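Local coordinates for oligopeptide-binding protein AppA (Bacillus subtilis, PDB 1XOC) that binds oligopeptides such as tetra- and pentapeptides, as the solute-binding component of an ABC permease that supports sporulation and genetic competence, at residues E97-L111 / L126-F139. Numbering follows the deposited sequence. Where two conformers were deposited one is given.
Sequences ELTADDVVFTYSVPL and LKSVEKKGDYEVLF. With ZN (zinc ion), chain G.
Leu126, at the start of strand 126-133, meets Leu111 of the 3-10 segment 109-111: its CB lies 4.1 Å from Leu111 CD1, the two leucine side chains crossing nearly at right angles, while its CD1 approaches Tyr107 CD2 obliquely. Three residues on, Val129 puts its methyls to separate uses, CG1 against CA and CG2 of Val104 and CG2 against Tyr107 CB. On the other side of the strand Glu130 grips a zinc ion through both carboxylate oxygens, two waters adding to its shell. Lys131, fully extended, runs past Ala100 CB to the helix start, where NZ bridges to Asp101 OD1 at 2.8 Å, on the syn side but 34° out of the carboxylate plane. Helix 100-108 thus packs on one face of a five-stranded antiparallel sheet, against the hairpin of edge strand 126-133 and strand 136-141, in the family 5 solute-binding fold. The type I turn of this hairpin meets the helix N-terminus: Asp134 O accepts from Ala100 N at 2.9 Å, next to the capping box of Thr99 and Asp102. From Tyr135 the hydroxyl gives a very short bond, 2.5 Å, to Glu97 OE2 at the ring edge; Gly89 N also binds this oxygen, while Lys91 pairs with OE1. Val137, with CG1 anti to the backbone N (chi1 173°), turns CG2 to touch both Ala100 CB, at 3.7 Å, and Val104 CG2. Phe139, further along this strand, makes a T-shaped stack, its CE2 edge 3.6 Å from Tyr107 CG over one tyrosine face, the planes 69° apart. With a serine in place of Tyr107, the Phe139 edge would probably lose the aromatic face it rests on, leaving a gap beside Leu126. Phe139 CZ also reaches Val103 CG1, and its ring also meets that of Phe148.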
loop_
_atom_site.group_PDB
_atom_site.type_symbol
_atom_site.label_atom_id
_atom_site.label_comp_id
_atom_site.label_asym_id
_atom_site.label_seq_id
_atom_site.Cartn_x
_atom_site.Cartn_y
_atom_site.Cartn_z
ATOM N N GLU A 97 28.593 -12.409 -3.317
ATOM C CA GLU A 97 27.591 -13.373 -3.723
ATOM C C GLU A 97 26.457 -13.423 -2.717
ATOM O O GLU A 97 26.699 -13.459 -1.509
ATOM C CB GLU A 97 28.232 -14.755 -3.814
ATOM C CG GLU A 97 27.293 -15.934 -4.167
ATOM C CD GLU A 97 27.351 -16.316 -5.611
ATOM O OE1 GLU A 97 27.684 -15.414 -6.415
ATOM O OE2 GLU A 97 27.053 -17.496 -5.958
ATOM N N LEU A 98 25.225 -13.444 -3.223
ATOM C CA LEU A 98 24.036 -13.642 -2.380
ATOM C C LEU A 98 23.891 -15.130 -2.150
ATOM O O LEU A 98 23.935 -15.933 -3.105
ATOM C CB LEU A 98 22.799 -13.073 -3.078
ATOM C CG LEU A 98 21.458 -13.070 -2.327
ATOM C CD1 LEU A 98 20.546 -11.986 -2.864
ATOM C CD2 LEU A 98 20.751 -14.431 -2.405
ATOM N N THR A 99 23.684 -15.534 -0.894
ATOM C CA THR A 99 23.563 -16.955 -0.596
ATOM C C THR A 99 22.431 -17.220 0.376
ATOM O O THR A 99 21.751 -16.295 0.801
ATOM C CB THR A 99 24.857 -17.503 0.007
ATOM O OG1 THR A 99 25.000 -16.986 1.336
ATOM C CG2 THR A 99 26.097 -17.144 -0.841
ATOM N N ALA A 100 22.202 -18.491 0.711
ATOM C CA ALA A 100 21.190 -18.869 1.714
ATOM C C ALA A 100 21.343 -18.114 3.014
ATOM O O ALA A 100 20.345 -17.869 3.671
ATOM C CB ALA A 100 21.274 -20.321 2.027
ATOM N N ASP A 101 22.572 -17.766 3.396
ATOM C CA ASP A 101 22.826 -17.035 4.652
ATOM C C ASP A 101 21.976 -15.767 4.691
ATOM O O ASP A 101 21.447 -15.356 5.752
ATOM C CB ASP A 101 24.302 -16.629 4.769
ATOM C CG ASP A 101 25.219 -17.761 5.233
ATOM O OD1 ASP A 101 24.758 -18.864 5.598
ATOM O OD2 ASP A 101 26.453 -17.510 5.237
ATOM N N ASP A 102 21.898 -15.106 3.551
ATOM C CA ASP A 102 21.184 -13.818 3.457
ATOM C C ASP A 102 19.700 -13.984 3.588
ATOM O O ASP A 102 18.991 -13.184 4.167
ATOM C CB ASP A 102 21.537 -13.160 2.143
ATOM C CG ASP A 102 23.029 -12.951 2.011
ATOM O OD1 ASP A 102 23.633 -12.340 2.927
ATOM O OD2 ASP A 102 23.648 -13.423 1.055
ATOM N N VAL A 103 19.183 -15.051 3.004
ATOM C CA VAL A 103 17.759 -15.328 3.076
ATOM C C VAL A 103 17.360 -15.735 4.492
ATOM O O VAL A 103 16.331 -15.294 5.029
ATOM C CB VAL A 103 17.364 -16.450 2.034
ATOM C CG1 VAL A 103 15.901 -16.884 2.154
ATOM C CG2 VAL A 103 17.686 -16.012 0.603
ATOM N N VAL A 104 18.155 -16.597 5.107
ATOM C CA VAL A 104 17.914 -17.014 6.482
ATOM C C VAL A 104 17.988 -15.790 7.420
ATOM O O VAL A 104 17.139 -15.624 8.288
ATOM C CB VAL A 104 18.884 -18.145 6.947
ATOM C CG1 VAL A 104 18.677 -18.422 8.447
ATOM C CG2 VAL A 104 18.680 -19.390 6.097
ATOM N N PHE A 105 19.001 -14.960 7.236
ATOM C CA PHE A 105 19.120 -13.746 8.016
ATOM C C PHE A 105 17.870 -12.893 7.898
ATOM O O PHE A 105 17.293 -12.513 8.892
ATOM C CB PHE A 105 20.354 -12.959 7.571
ATOM C CG PHE A 105 20.353 -11.530 8.014
ATOM C CD1 PHE A 105 20.396 -11.221 9.341
ATOM C CD2 PHE A 105 20.295 -10.514 7.107
ATOM C CE1 PHE A 105 20.386 -9.931 9.736
ATOM C CE2 PHE A 105 20.281 -9.221 7.518
ATOM C CZ PHE A 105 20.323 -8.936 8.825
ATOM N N THR A 106 17.463 -12.597 6.673
ATOM C CA THR A 106 16.406 -11.628 6.437
ATOM C C THR A 106 15.088 -12.112 7.026
ATOM O O THR A 106 14.435 -11.367 7.737
ATOM C CB THR A 106 16.237 -11.344 4.948
ATOM O OG1 THR A 106 17.472 -10.847 4.405
ATOM C CG2 THR A 106 15.151 -10.354 4.704
ATOM N N TYR A 107 14.709 -13.352 6.765
ATOM C CA TYR A 107 13.416 -13.810 7.255
ATOM C C TYR A 107 13.407 -14.142 8.747
ATOM O O TYR A 107 12.320 -14.211 9.354
ATOM C CB TYR A 107 12.987 -15.056 6.502
ATOM C CG TYR A 107 12.397 -14.839 5.128
ATOM C CD1 TYR A 107 13.207 -14.634 4.015
ATOM C CD2 TYR A 107 11.022 -14.805 4.949
ATOM C CE1 TYR A 107 12.643 -14.442 2.730
ATOM C CE2 TYR A 107 10.462 -14.647 3.659
ATOM C CZ TYR A 107 11.274 -14.452 2.578
ATOM O OH TYR A 107 10.689 -14.253 1.358
ATOM N N SER A 108 14.588 -14.297 9.360
ATOM C CA SER A 108 14.696 -14.531 10.799
ATOM C C SER A 108 14.497 -13.256 11.627
ATOM O O SER A 108 14.115 -13.334 12.797
ATOM C CB SER A 108 16.055 -15.147 11.149
ATOM O OG SER A 108 16.097 -16.476 10.633
ATOM N N VAL A 109 14.740 -12.105 11.011
ATOM C CA VAL A 109 14.667 -10.809 11.755
ATOM C C VAL A 109 13.271 -10.614 12.378
ATOM O O VAL A 109 13.167 -10.358 13.565
ATOM C CB VAL A 109 15.058 -9.623 10.873
ATOM C CG1 VAL A 109 14.658 -8.286 11.533
ATOM C CG2 VAL A 109 16.587 -9.645 10.641
ATOM N N PRO A 110 12.187 -10.729 11.583
ATOM C CA PRO A 110 10.844 -10.541 12.202
ATOM C C PRO A 110 10.400 -11.648 13.174
ATOM O O PRO A 110 9.357 -11.523 13.809
ATOM C CB PRO A 110 9.898 -10.473 11.011
ATOM C CG PRO A 110 10.641 -11.069 9.883
ATOM C CD PRO A 110 12.102 -10.930 10.123
ATOM N N LEU A 111 11.181 -12.719 13.294
ATOM C CA LEU A 111 10.902 -13.768 14.286
ATOM C C LEU A 111 11.557 -13.496 15.637
ATOM O O LEU A 111 11.270 -14.191 16.623
ATOM C CB LEU A 111 11.360 -15.130 13.746
ATOM C CG LEU A 111 10.453 -15.892 12.769
ATOM C CD1 LEU A 111 9.641 -15.025 11.873
ATOM C CD2 LEU A 111 11.248 -16.930 12.024
ATOM N N LEU A 126 5.436 -18.256 10.487
ATOM C CA LEU A 126 6.713 -18.970 10.449
ATOM C C LEU A 126 7.147 -19.451 11.809
ATOM O O LEU A 126 7.134 -18.699 12.789
ATOM C CB LEU A 126 7.839 -18.090 9.887
ATOM C CG LEU A 126 7.852 -17.903 8.402
ATOM C CD1 LEU A 126 8.992 -16.949 8.015
ATOM C CD2 LEU A 126 8.003 -19.272 7.693
ATOM N N LYS A 127 7.556 -20.708 11.862
ATOM C CA LYS A 127 8.184 -21.273 13.036
ATOM C C LYS A 127 9.694 -21.059 12.970
ATOM O O LYS A 127 10.322 -20.662 13.965
ATOM C CB LYS A 127 7.902 -22.753 13.096
ATOM C CG LYS A 127 8.430 -23.423 14.337
ATOM C CD LYS A 127 8.277 -24.913 14.196
ATOM C CE LYS A 127 6.831 -25.327 14.304
ATOM N NZ LYS A 127 6.711 -26.821 14.394
ATOM N N SER A 128 10.280 -21.371 11.811
ATOM C CA SER A 128 11.725 -21.255 11.637
ATOM C C SER A 128 12.117 -21.180 10.179
ATOM O O SER A 128 11.344 -21.535 9.294
ATOM C CB SER A 128 12.445 -22.454 12.253
ATOM O OG SER A 128 12.032 -23.657 11.638
ATOM N N VAL A 129 13.353 -20.771 10.001
ATOM C CA VAL A 129 13.927 -20.689 8.679
ATOM C C VAL A 129 15.349 -21.219 8.791
ATOM O O VAL A 129 16.126 -20.703 9.603
ATOM C CB VAL A 129 13.984 -19.216 8.121
ATOM C CG1 VAL A 129 14.677 -19.146 6.782
ATOM C CG2 VAL A 129 12.617 -18.601 8.109
ATOM N N GLU A 130 15.681 -22.271 8.007
ATOM C CA GLU A 130 16.898 -23.056 8.196
ATOM C C GLU A 130 17.715 -23.129 6.935
ATOM O O GLU A 130 17.180 -23.321 5.861
ATOM C CB GLU A 130 16.546 -24.506 8.572
ATOM C CG GLU A 130 15.766 -24.613 9.831
ATOM C CD GLU A 130 15.452 -26.017 10.209
ATOM O OE1 GLU A 130 15.550 -26.899 9.332
ATOM O OE2 GLU A 130 15.104 -26.238 11.391
ATOM N N LYS A 131 19.021 -23.003 7.080
ATOM C CA LYS A 131 19.930 -23.192 5.969
ATOM C C LYS A 131 20.142 -24.671 5.755
ATOM O O LYS A 131 20.513 -25.389 6.680
ATOM C CB LYS A 131 21.276 -22.543 6.302
ATOM C CG LYS A 131 22.295 -22.636 5.179
ATOM C CD LYS A 131 23.574 -21.946 5.570
ATOM C CE LYS A 131 24.615 -22.066 4.490
ATOM N NZ LYS A 131 25.875 -21.383 4.924
ATOM N N LYS A 132 19.911 -25.100 4.521
ATOM C CA LYS A 132 20.126 -26.503 4.125
ATOM C C LYS A 132 21.286 -26.691 3.152
ATOM O O LYS A 132 21.641 -27.810 2.845
ATOM C CB LYS A 132 18.837 -27.096 3.574
ATOM C CG LYS A 132 17.716 -27.092 4.636
ATOM C CD LYS A 132 18.062 -28.089 5.734
ATOM C CE LYS A 132 16.851 -28.503 6.540
ATOM N NZ LYS A 132 17.281 -29.305 7.726
ATOM N N GLY A 133 21.904 -25.609 2.718
ATOM C CA GLY A 133 23.030 -25.674 1.810
ATOM C C GLY A 133 23.373 -24.258 1.443
ATOM O O GLY A 133 22.660 -23.332 1.839
ATOM N N ASP A 134 24.460 -24.059 0.699
ATOM C CA ASP A 134 24.849 -22.701 0.341
ATOM C C ASP A 134 23.755 -21.927 -0.399
ATOM O O ASP A 134 23.689 -20.703 -0.300
ATOM C CB ASP A 134 26.136 -22.682 -0.489
ATOM C CG ASP A 134 27.348 -23.131 0.301
ATOM O OD1 ASP A 134 27.339 -23.059 1.553
ATOM O OD2 ASP A 134 28.307 -23.549 -0.361
ATOM N N TYR A 135 22.915 -22.626 -1.143
ATOM C CA TYR A 135 21.859 -22.009 -1.925
ATOM C C TYR A 135 20.492 -22.615 -1.636
ATOM O O TYR A 135 19.615 -22.583 -2.480
ATOM C CB TYR A 135 22.198 -22.130 -3.408
ATOM C CG TYR A 135 23.491 -21.430 -3.714
ATOM C CD1 TYR A 135 23.525 -20.070 -3.944
ATOM C CD2 TYR A 135 24.686 -22.143 -3.762
ATOM C CE1 TYR A 135 24.715 -19.416 -4.216
ATOM C CE2 TYR A 135 25.889 -21.494 -4.042
ATOM C CZ TYR A 135 25.884 -20.129 -4.267
ATOM O OH TYR A 135 27.083 -19.512 -4.552
ATOM N N GLU A 136 20.295 -23.138 -0.437
ATOM C CA GLU A 136 19.035 -23.811 -0.137
ATOM C C GLU A 136 18.528 -23.496 1.255
ATOM O O GLU A 136 19.288 -23.555 2.225
ATOM C CB GLU A 136 19.148 -25.297 -0.283
ATOM C CG GLU A 136 17.849 -26.088 -0.206
ATOM C CD GLU A 136 17.943 -27.408 -0.942
ATOM O OE1 GLU A 136 19.084 -27.944 -1.021
ATOM O OE2 GLU A 136 16.882 -27.912 -1.438
ATOM N N VAL A 137 17.231 -23.186 1.345
ATOM C CA VAL A 137 16.617 -22.830 2.615
ATOM C C VAL A 137 15.298 -23.561 2.812
ATOM O O VAL A 137 14.540 -23.737 1.874
ATOM C CB VAL A 137 16.331 -21.313 2.659
ATOM C CG1 VAL A 137 15.554 -20.927 3.871
ATOM C CG2 VAL A 137 17.628 -20.548 2.650
ATOM N N LEU A 138 15.025 -23.984 4.041
ATOM C CA LEU A 138 13.745 -24.623 4.380
ATOM C C LEU A 138 12.975 -23.695 5.315
ATOM O O LEU A 138 13.463 -23.347 6.381
ATOM C CB LEU A 138 13.947 -25.973 5.071
ATOM C CG LEU A 138 12.654 -26.698 5.451
ATOM C CD1 LEU A 138 11.945 -27.305 4.219
ATOM C CD2 LEU A 138 12.967 -27.796 6.459
ATOM N N PHE A 139 11.786 -23.298 4.877
ATOM C CA PHE A 139 10.847 -22.571 5.702
ATOM C C PHE A 139 9.877 -23.520 6.341
ATOM O O PHE A 139 9.272 -24.362 5.639
ATOM C CB PHE A 139 10.066 -21.581 4.856
ATOM C CG PHE A 139 10.906 -20.477 4.254
ATOM C CD1 PHE A 139 11.396 -20.569 2.979
ATOM C CD2 PHE A 139 11.155 -19.328 4.954
ATOM C CE1 PHE A 139 12.144 -19.500 2.423
ATOM C CE2 PHE A 139 11.880 -18.279 4.386
ATOM C CZ PHE A 139 12.363 -18.354 3.142
HETATM ZN ZN ZN G . 15.234 -28.434 11.035
HETATM O O HOH W 1 14.703 -29.651 9.157
HETATM O O HOH W 2 17.387 -29.161 11.184
#